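Lipoxygenase (Cyanothece sp., PDB 5EK8) probably inserts molecular oxygen into polyunsaturated fatty acids as a 9R-lipoxygenase that carries a non-heme iron. Local coordinates at residues D280-T286 with P316-H322; L290-Y296 with M308-R314. The contacts are given in a common frame with arbitrary orientation. Numbering follows the deposited sequence.

Contact 1: D280-T286 with P316-H322; sequences DNYEKDT and PDSLAPH. With NA (sodium ion), chain C.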
ATOM      1  N   ASP A 280       8.876  10.073 -22.500  1.00 40.76           N
ATOM      2  CA  ASP A 280      10.209  10.335 -23.048  1.00 40.86           C
ATOM      3  C   ASP A 280      11.327   9.976 -22.065  1.00 43.35           C
ATOM      4  O   ASP A 280      12.458   9.692 -22.469  1.00 42.70           O
ATOM      5  CB  ASP A 280      10.340  11.801 -23.461  1.00 44.43           C
ATOM      6  CG  ASP A 280       9.395  12.177 -24.580  1.00 49.41           C
ATOM      7  OD1 ASP A 280       9.056  13.373 -24.700  1.00 48.33           O
ATOM      8  OD2 ASP A 280       8.984  11.273 -25.335  1.00 53.04           O
ATOM      9  N   ASN A 281      10.986   9.970 -20.779  1.00 44.50           N
ATOM     10  CA  ASN A 281      11.936   9.695 -19.705  1.00 42.47           C
ATOM     11  C   ASN A 281      12.253   8.213 -19.479  1.00 41.14           C
ATOM     12  O   ASN A 281      13.168   7.878 -18.727  1.00 34.85           O
ATOM     13  CB  ASN A 281      11.400  10.278 -18.400  1.00 42.75           C
ATOM     14  CG  ASN A 281      12.373  11.215 -17.739  1.00 49.53           C
ATOM     15  OD1 ASN A 281      13.178  11.871 -18.402  1.00 56.03           O
ATOM     16  ND2 ASN A 281      12.308  11.285 -16.417  1.00 49.81           N
ATOM     17  N   TYR A 282      11.496   7.326 -20.118  1.00 45.29           N
ATOM     18  CA  TYR A 282      11.510   5.916 -19.724  1.00 39.59           C
ATOM     19  C   TYR A 282      11.873   4.938 -20.835  1.00 39.88           C
ATOM     20  O   TYR A 282      11.664   5.203 -22.021  1.00 40.69           O
ATOM     21  CB  TYR A 282      10.149   5.551 -19.135  1.00 29.99           C
ATOM     22  CG  TYR A 282       9.686   6.581 -18.138  1.00 30.90           C
ATOM     23  CD1 TYR A 282      10.309   6.703 -16.903  1.00 37.37           C
ATOM     24  CD2 TYR A 282       8.648   7.455 -18.436  1.00 32.26           C
ATOM     25  CE1 TYR A 282       9.909   7.655 -15.985  1.00 39.64           C
ATOM     26  CE2 TYR A 282       8.231   8.412 -17.519  1.00 36.88           C
ATOM     27  CZ  TYR A 282       8.870   8.508 -16.296  1.00 37.65           C
ATOM     28  OH  TYR A 282       8.470   9.454 -15.380  1.00 33.61           O
ATOM     29  N   GLU A 283      12.436   3.807 -20.426  1.00 34.57           N
ATOM     30  CA  GLU A 283      12.854   2.770 -21.356  1.00 37.36           C
ATOM     31  C   GLU A 283      11.682   1.879 -21.777  1.00 41.74           C
ATOM     32  O   GLU A 283      11.056   1.221 -20.945  1.00 44.54           O
ATOM     33  CB  GLU A 283      13.963   1.923 -20.733  1.00 29.82           C
ATOM     34  CG  GLU A 283      14.652   0.995 -21.709  1.00 35.94           C
ATOM     35  CD  GLU A 283      15.608   0.039 -21.027  1.00 41.52           C
ATOM     36  OE1 GLU A 283      15.598  -0.027 -19.779  1.00 41.24           O
ATOM     37  OE2 GLU A 283      16.368  -0.649 -21.741  1.00 47.40           O
ATOM     38  N   LYS A 284      11.391   1.873 -23.073  1.00 42.62           N
ATOM     39  CA  LYS A 284      10.358   1.014 -23.634  1.00 41.18           C
ATOM     40  C   LYS A 284      10.881  -0.409 -23.740  1.00 49.00           C
ATOM     41  O   LYS A 284      12.060  -0.608 -24.041  1.00 49.93           O
ATOM     42  CB  LYS A 284       9.920   1.521 -25.013  1.00 35.13           C
ATOM     43  CG  LYS A 284       8.685   0.835 -25.560  1.00 37.84           C
ATOM     44  CD  LYS A 284       8.197   1.475 -26.849  1.00 36.39           C
ATOM     45  CE  LYS A 284       9.108   1.147 -28.012  1.00 42.09           C
ATOM     46  NZ  LYS A 284       9.207  -0.312 -28.259  1.00 44.81           N
ATOM     47  N   ASP A 285      10.019  -1.397 -23.492  1.00 47.13           N
ATOM     48  CA  ASP A 285      10.396  -2.787 -23.735  1.00 43.88           C
ATOM     49  C   ASP A 285      10.287  -3.059 -25.229  1.00 42.04           C
ATOM     50  O   ASP A 285       9.863  -2.193 -25.990  1.00 45.23           O
ATOM     51  CB  ASP A 285       9.541  -3.777 -22.911  1.00 48.44           C
ATOM     52  CG  ASP A 285       8.056  -3.791 -23.307  1.00 49.05           C
ATOM     53  OD1 ASP A 285       7.211  -3.566 -22.414  1.00 48.52           O
ATOM     54  OD2 ASP A 285       7.723  -4.068 -24.480  1.00 44.34           O
ATOM     55  N   THR A 286      10.675  -4.255 -25.653  1.00 43.32           N
ATOM     56  CA  THR A 286      10.712  -4.562 -27.078  1.00 52.03           C
ATOM     57  C   THR A 286       9.353  -4.967 -27.658  1.00 57.83           C
ATOM     58  O   THR A 286       9.146  -4.876 -28.868  1.00 61.61           O
ATOM     59  CB  THR A 286      11.715  -5.685 -27.373  1.00 55.10           C
ATOM     60  OG1 THR A 286      11.340  -6.860 -26.643  1.00 60.96           O
ATOM     61  CG2 THR A 286      13.117  -5.261 -26.967  1.00 49.01           C
ATOM     62  N   PRO A 316       9.058   1.445 -33.049  1.00 46.50           N
ATOM     63  CA  PRO A 316       9.340   0.188 -32.348  1.00 47.10           C
ATOM     64  C   PRO A 316      10.797   0.120 -31.896  1.00 47.28           C
ATOM     65  O   PRO A 316      11.087  -0.436 -30.835  1.00 42.79           O
ATOM     66  CB  PRO A 316       9.032  -0.879 -33.401  1.00 45.54           C
ATOM     67  CG  PRO A 316       8.039  -0.233 -34.302  1.00 44.35           C
ATOM     68  CD  PRO A 316       8.413   1.220 -34.354  1.00 45.95           C
ATOM     69  N   ASP A 317      11.684   0.707 -32.697  1.00 55.01           N
ATOM     70  CA  ASP A 317      13.108   0.839 -32.378  1.00 58.44           C
ATOM     71  C   ASP A 317      13.401   1.672 -31.129  1.00 52.56           C
ATOM     72  O   ASP A 317      14.287   1.333 -30.346  1.00 51.03           O
ATOM     73  CB  ASP A 317      13.855   1.465 -33.559  1.00 66.52           C
ATOM     74  CG  ASP A 317      14.372   0.437 -34.535  1.00 76.46           C
ATOM     75  OD1 ASP A 317      14.636   0.808 -35.700  1.00 81.13           O
ATOM     76  OD2 ASP A 317      14.516  -0.740 -34.139  1.00 80.03           O
ATOM     77  N   SER A 318      12.667   2.767 -30.964  1.00 49.82           N
ATOM     78  CA  SER A 318      12.943   3.742 -29.911  1.00 49.13           C
ATOM     79  C   SER A 318      12.784   3.185 -28.488  1.00 45.55           C
ATOM     80  O   SER A 318      11.797   3.455 -27.802  1.00 41.90           O
ATOM     81  CB  SER A 318      12.042   4.963 -30.106  1.00 50.49           C
ATOM     82  OG  SER A 318      12.356   5.615 -31.327  1.00 53.49           O
ATOM     83  N   LEU A 319      13.788   2.434 -28.046  1.00 47.82           N
ATOM     84  CA  LEU A 319      13.753   1.798 -26.735  1.00 46.80           C
ATOM     85  C   LEU A 319      14.191   2.742 -25.628  1.00 42.62           C
ATOM     86  O   LEU A 319      13.439   3.011 -24.691  1.00 38.28           O
ATOM     87  CB  LEU A 319      14.644   0.557 -26.726  1.00 46.69           C
ATOM     88  CG  LEU A 319      14.331  -0.512 -27.767  1.00 46.73           C
ATOM     89  CD1 LEU A 319      15.234  -1.718 -27.565  1.00 35.04           C
ATOM     90  CD2 LEU A 319      12.855  -0.901 -27.693  1.00 48.35           C
ATOM     91  N   ALA A 320      15.420   3.235 -25.748  1.00 45.06           N
ATOM     92  CA  ALA A 320      16.024   4.097 -24.734  1.00 40.99           C
ATOM     93  C   ALA A 320      15.244   5.395 -24.541  1.00 36.18           C
ATOM     94  O   ALA A 320      14.596   5.872 -25.471  1.00 36.04           O
ATOM     95  CB  ALA A 320      17.466   4.399 -25.112  1.00 42.46           C
ATOM     96  N   PRO A 321      15.294   5.966 -23.323  1.00 35.75           N
ATOM     97  CA  PRO A 321      14.670   7.272 -23.086  1.00 35.37           C
ATOM     98  C   PRO A 321      15.167   8.327 -24.067  1.00 34.75           C
ATOM     99  O   PRO A 321      16.347   8.325 -24.419  1.00 39.16           O
ATOM    100  CB  PRO A 321      15.100   7.609 -21.655  1.00 36.48           C
ATOM    101  CG  PRO A 321      15.329   6.292 -21.014  1.00 29.76           C
ATOM    102  CD  PRO A 321      15.859   5.392 -22.090  1.00 38.38           C
ATOM    103  N   HIS A 322      14.255   9.189 -24.515  1.00 35.92           N
ATOM    104  CA  HIS A 322      14.556  10.304 -25.422  1.00 38.95           C
ATOM    105  C   HIS A 322      14.976   9.846 -26.818  1.00 37.42           C
ATOM    106  O   HIS A 322      15.576  10.606 -27.580  1.00 42.04           O
ATOM    107  CB  HIS A 322      15.628  11.212 -24.810  1.00 39.62           C
ATOM    108  CG  HIS A 322      15.416  11.469 -23.354  1.00 30.56           C
ATOM    109  ND1 HIS A 322      14.355  12.210 -22.878  1.00 34.50           N
ATOM    110  CD2 HIS A 322      16.103  11.052 -22.265  1.00 37.40           C
ATOM    111  CE1 HIS A 322      14.407  12.249 -21.559  1.00 39.03           C
ATOM    112  NE2 HIS A 322      15.461  11.560 -21.162  1.00 39.81           N
TER
HETATM  113 NA    NA C 702       7.364  -4.791 -20.191  1.00 38.93          NA
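K284 N donates a hydrogen bond to L319 O at 2.8 Å, and the same L319 O receives a CA-H...O contact from E283 CA at 3.4 Å. K284 then folds its side chain so that NZ reaches P316 O at 3.2 Å and, within its own loop, D285 O at 3.0 Å. D285 turns its CB away and binds sodium through OD1 (2.5 Å to NA), alongside carbonyls of V414, G417 and L419; OD1 also hydrogen-bonds H288. At the other end H322 N makes a weak bond to D280 O (2.8 Å); that oxygen also lies over one face of the H322 ring, while N281 OD1 sits at the ring edge, 3.4 Å from H322 CE1. Between these ends the P321 ring packs against the backbone of Y282 and E283, its CG 3.7 Å from Y282 C, and L319 CD2 lies 3.7 Å from K284 NZ. Two irregular loops are thus held mainly through carbonyl oxygens, the K284 ammonium bridging P316 O across the contact and D285 O of the residue that also holds the sodium.

Contact 2: L290-Y296 with M308-R314; sequences LHNVEAY and MITIQSR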
ATOM      1  N   LEU A 290       4.661   2.572 -27.194  1.00 53.13           N
ATOM      2  CA  LEU A 290       4.610   3.650 -26.209  1.00 51.91           C
ATOM      3  C   LEU A 290       3.998   4.896 -26.828  1.00 50.02           C
ATOM      4  O   LEU A 290       4.388   5.304 -27.923  1.00 50.33           O
ATOM      5  CB  LEU A 290       6.005   3.974 -25.677  1.00 56.61           C
ATOM      6  CG  LEU A 290       6.305   3.718 -24.202  1.00 57.28           C
ATOM      7  CD1 LEU A 290       7.616   4.389 -23.818  1.00 55.46           C
ATOM      8  CD2 LEU A 290       5.167   4.203 -23.325  1.00 55.85           C
ATOM      9  N   HIS A 291       3.047   5.510 -26.131  1.00 47.21           N
ATOM     10  CA  HIS A 291       2.373   6.682 -26.676  1.00 50.14           C
ATOM     11  C   HIS A 291       2.373   7.882 -25.733  1.00 52.68           C
ATOM     12  O   HIS A 291       1.824   7.832 -24.631  1.00 54.46           O
ATOM     13  CB  HIS A 291       0.931   6.335 -27.050  1.00 47.88           C
ATOM     14  CG  HIS A 291       0.810   5.139 -27.943  1.00 51.89           C
ATOM     15  ND1 HIS A 291       1.072   5.191 -29.296  1.00 50.20           N
ATOM     16  CD2 HIS A 291       0.461   3.859 -27.675  1.00 48.67           C
ATOM     17  CE1 HIS A 291       0.889   3.992 -29.822  1.00 48.77           C
ATOM     18  NE2 HIS A 291       0.523   3.165 -28.859  1.00 48.50           N
ATOM     19  N   ASN A 292       3.002   8.962 -26.179  1.00 50.19           N
ATOM     20  CA  ASN A 292       2.814  10.252 -25.543  1.00 51.53           C
ATOM     21  C   ASN A 292       1.430  10.757 -25.918  1.00 50.65           C
ATOM     22  O   ASN A 292       1.229  11.284 -27.012  1.00 53.33           O
ATOM     23  CB  ASN A 292       3.892  11.252 -25.967  1.00 54.47           C
ATOM     24  CG  ASN A 292       5.275  10.870 -25.474  1.00 53.12           C
ATOM     25  OD1 ASN A 292       5.426  10.111 -24.519  1.00 56.47           O
ATOM     26  ND2 ASN A 292       6.294  11.403 -26.126  1.00 51.08           N
ATOM     27  N   VAL A 293       0.466  10.567 -25.023  1.00 51.56           N
ATOM     28  CA  VAL A 293      -0.911  10.936 -25.330  1.00 46.79           C
ATOM     29  C   VAL A 293      -1.383  12.090 -24.466  1.00 46.12           C
ATOM     30  O   VAL A 293      -1.141  12.129 -23.257  1.00 46.90           O
ATOM     31  CB  VAL A 293      -1.881   9.746 -25.161  1.00 48.18           C
ATOM     32  CG1 VAL A 293      -1.632   8.719 -26.230  1.00 55.53           C
ATOM     33  CG2 VAL A 293      -1.745   9.119 -23.788  1.00 47.20           C
ATOM     34  N   GLU A 294      -2.051  13.044 -25.099  1.00 45.66           N
ATOM     35  CA  GLU A 294      -2.572  14.188 -24.373  1.00 44.57           C
ATOM     36  C   GLU A 294      -4.036  14.388 -24.726  1.00 46.19           C
ATOM     37  O   GLU A 294      -4.389  14.517 -25.897  1.00 50.45           O
ATOM     38  CB  GLU A 294      -1.750  15.439 -24.686  1.00 44.64           C
ATOM     39  CG  GLU A 294      -0.266  15.267 -24.386  1.00 47.14           C
ATOM     40  CD  GLU A 294       0.509  16.570 -24.432  1.00 48.21           C
ATOM     41  OE1 GLU A 294       1.026  16.918 -25.520  1.00 45.06           O
ATOM     42  OE2 GLU A 294       0.605  17.239 -23.378  1.00 48.37           O
ATOM     43  N   ALA A 295      -4.893  14.390 -23.711  1.00 44.60           N
ATOM     44  CA  ALA A 295      -6.323  14.550 -23.948  1.00 45.20           C
ATOM     45  C   ALA A 295      -6.768  15.936 -23.532  1.00 50.77           C
ATOM     46  O   ALA A 295      -6.462  16.386 -22.442  1.00 56.13           O
ATOM     47  CB  ALA A 295      -7.122  13.491 -23.204  1.00 39.44           C
ATOM     48  N   TYR A 296      -7.492  16.605 -24.414  1.00 49.30           N
ATOM     49  CA  TYR A 296      -7.968  17.951 -24.163  1.00 47.39           C
ATOM     50  C   TYR A 296      -9.471  17.919 -23.945  1.00 50.69           C
ATOM     51  O   TYR A 296     -10.194  17.184 -24.623  1.00 44.71           O
ATOM     52  CB  TYR A 296      -7.609  18.874 -25.326  1.00 45.71           C
ATOM     53  CG  TYR A 296      -6.123  19.008 -25.563  1.00 49.93           C
ATOM     54  CD1 TYR A 296      -5.439  20.150 -25.163  1.00 51.40           C
ATOM     55  CD2 TYR A 296      -5.401  17.994 -26.180  1.00 50.54           C
ATOM     56  CE1 TYR A 296      -4.079  20.282 -25.376  1.00 51.58           C
ATOM     57  CE2 TYR A 296      -4.042  18.110 -26.393  1.00 51.78           C
ATOM     58  CZ  TYR A 296      -3.382  19.259 -25.993  1.00 54.08           C
ATOM     59  OH  TYR A 296      -2.023  19.378 -26.208  1.00 51.24           O
ATOM     60  N   MET A 308     -10.108  17.117 -28.161  1.00 46.72           N
ATOM     61  CA  MET A 308      -9.204  16.328 -28.995  1.00 49.84           C
ATOM     62  C   MET A 308      -8.290  15.436 -28.167  1.00 46.67           C
ATOM     63  O   MET A 308      -8.237  15.540 -26.950  1.00 47.91           O
ATOM     64  CB  MET A 308      -8.355  17.229 -29.899  1.00 54.00           C
ATOM     65  CG  MET A 308      -7.328  18.084 -29.173  1.00 56.07           C
ATOM     66  SD  MET A 308      -6.253  18.965 -30.331  1.00 58.03           S
ATOM     67  CE  MET A 308      -7.440  19.947 -31.249  1.00 36.98           C
ATOM     68  N   ILE A 309      -7.592  14.539 -28.849  1.00 42.58           N
ATOM     69  CA  ILE A 309      -6.587  13.687 -28.243  1.00 41.46           C
ATOM     70  C   ILE A 309      -5.436  13.645 -29.219  1.00 46.58           C
ATOM     71  O   ILE A 309      -5.618  13.318 -30.394  1.00 50.62           O
ATOM     72  CB  ILE A 309      -7.091  12.243 -27.963  1.00 38.96           C
ATOM     73  CG1 ILE A 309      -8.251  12.237 -26.965  1.00 38.62           C
ATOM     74  CG2 ILE A 309      -5.958  11.356 -27.450  1.00 32.51           C
ATOM     75  CD1 ILE A 309      -8.809  10.863 -26.711  1.00 40.67           C
ATOM     76  N   THR A 310      -4.255  14.009 -28.744  1.00 45.15           N
ATOM     77  CA  THR A 310      -3.071  13.939 -29.573  1.00 43.06           C
ATOM     78  C   THR A 310      -2.247  12.732 -29.161  1.00 42.26           C
ATOM     79  O   THR A 310      -2.149  12.396 -27.970  1.00 37.87           O
ATOM     80  CB  THR A 310      -2.228  15.216 -29.474  1.00 42.58           C
ATOM     81  OG1 THR A 310      -1.519  15.232 -28.226  1.00 45.27           O
ATOM     82  CG2 THR A 310      -3.120  16.437 -29.578  1.00 37.13           C
ATOM     83  N   ILE A 311      -1.672  12.072 -30.159  1.00 43.61           N
ATOM     84  CA  ILE A 311      -0.874  10.882 -29.914  1.00 45.28           C
ATOM     85  C   ILE A 311       0.465  10.968 -30.637  1.00 48.58           C
ATOM     86  O   ILE A 311       0.523  11.126 -31.855  1.00 46.15           O
ATOM     87  CB  ILE A 311      -1.608   9.599 -30.361  1.00 40.25           C
ATOM     88  CG1 ILE A 311      -2.917   9.420 -29.589  1.00 43.48           C
ATOM     89  CG2 ILE A 311      -0.714   8.384 -30.167  1.00 39.05           C
ATOM     90  CD1 ILE A 311      -3.728   8.207 -30.033  1.00 44.83           C
ATOM     91  N   GLN A 312       1.547  10.868 -29.876  1.00 46.10           N
ATOM     92  CA  GLN A 312       2.874  10.860 -30.472  1.00 47.31           C
ATOM     93  C   GLN A 312       3.627   9.613 -30.025  1.00 47.61           C
ATOM     94  O   GLN A 312       3.956   9.467 -28.852  1.00 47.01           O
ATOM     95  CB  GLN A 312       3.637  12.129 -30.099  1.00 45.55           C
ATOM     96  CG  GLN A 312       4.907  12.309 -30.883  1.00 46.05           C
ATOM     97  CD  GLN A 312       5.582  13.623 -30.605  1.00 44.31           C
ATOM     98  OE1 GLN A 312       6.185  14.207 -31.498  1.00 39.34           O
ATOM     99  NE2 GLN A 312       5.481  14.104 -29.367  1.00 30.52           N
ATOM    100  N   SER A 313       3.899   8.713 -30.961  1.00 49.20           N
ATOM    101  CA  SER A 313       4.369   7.380 -30.597  1.00 48.04           C
ATOM    102  C   SER A 313       5.857   7.157 -30.849  1.00 47.17           C
ATOM    103  O   SER A 313       6.444   7.718 -31.774  1.00 49.37           O
ATOM    104  CB  SER A 313       3.560   6.321 -31.352  1.00 46.18           C
ATOM    105  OG  SER A 313       2.173   6.478 -31.112  1.00 45.49           O
ATOM    106  N   ARG A 314       6.454   6.329 -29.999  1.00 39.86           N
ATOM    107  CA  ARG A 314       7.793   5.814 -30.220  1.00 39.58           C
ATOM    108  C   ARG A 314       7.801   4.904 -31.434  1.00 46.28           C
ATOM    109  O   ARG A 314       6.828   4.186 -31.675  1.00 53.45           O
ATOM    110  CB  ARG A 314       8.279   5.042 -28.994  1.00 40.38           C
ATOM    111  CG  ARG A 314       8.241   5.847 -27.713  1.00 45.74           C
ATOM    112  CD  ARG A 314       9.558   6.558 -27.471  1.00 44.55           C
ATOM    113  NE  ARG A 314      10.484   5.723 -26.721  1.00 45.23           N
ATOM    114  CZ  ARG A 314      10.720   5.853 -25.422  1.00 46.37           C
ATOM    115  NH1 ARG A 314      10.106   6.807 -24.726  1.00 41.26           N
ATOM    116  NH2 ARG A 314      11.578   5.035 -24.827  1.00 48.92           N
TER
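L290 comes just ahead of the strand, yet its carbonyl already takes the amide of R314 (R314 N to L290 O, 3.1 Å), and its CD1 lies over one face of the guanidinium. That group turns back to the neighbouring loops, bonding W279 O, Y282 O and S318 O. H291 faces S313 in a non-hydrogen-bonded pair, where the side chains supply the link instead: H291 ND1 and S313 OG are a very short 2.5 Å apart. N292 pairs with Q312 through two backbone bonds, N292 N to Q312 O and Q312 N to N292 O, both 2.9 Å.

This is the antiparallel hairpin of strands 291-300 and 303-313, its axes here 4.5 Å apart at 166°, set within a six-stranded sheet between strands 272-277 and 329-331. V293 meets I311 at 3.7 Å (CG1 to CG1), on the face shared with H291, A295 and I309; from this face V293, A295 and I309 pack on helix 337-377, the helix that carries the iron ligands H359 and H364. E294 makes the next doubly bonded pair, E294 N to T310 O and T310 N to E294 O, each 2.9 Å. On this other face N292 OD1 accepts the amide of W279, N292 ND2 bonds D280 OD2, and the E294 carboxylate reaches K274, S276 and R328. A295 CB rests 4.1 Å from I309 CG1. Y296 N bonds M308 O at 2.8 Å, and its ring receives M308 in an oblique Met-aromatic contact, M308 SD 4.8 Å from the ring centroid, with T310 CG2 3.7 Å from Y296 CE2.

How the contacts relate
Along the chain the order is 280-286, 290-296, 308-314, 316-322, so the two loops of contact 1 flank the hairpin of contact 2, one leading into strand 291-300 and the other leaving strand 303-313. The centres lie about 15 Å apart, on the same side of the chain's centre. Probable hydrogen bonds tie them, D280 OD2 to N292 ND2 and Y282 O to R314 NH2, each 2.8 Å. Beyond the strand ends the chain segments stay close, but as irregular loops, and the loop that enters strand 291-300 carries D285, a sodium ligand, well away from the catalytic iron.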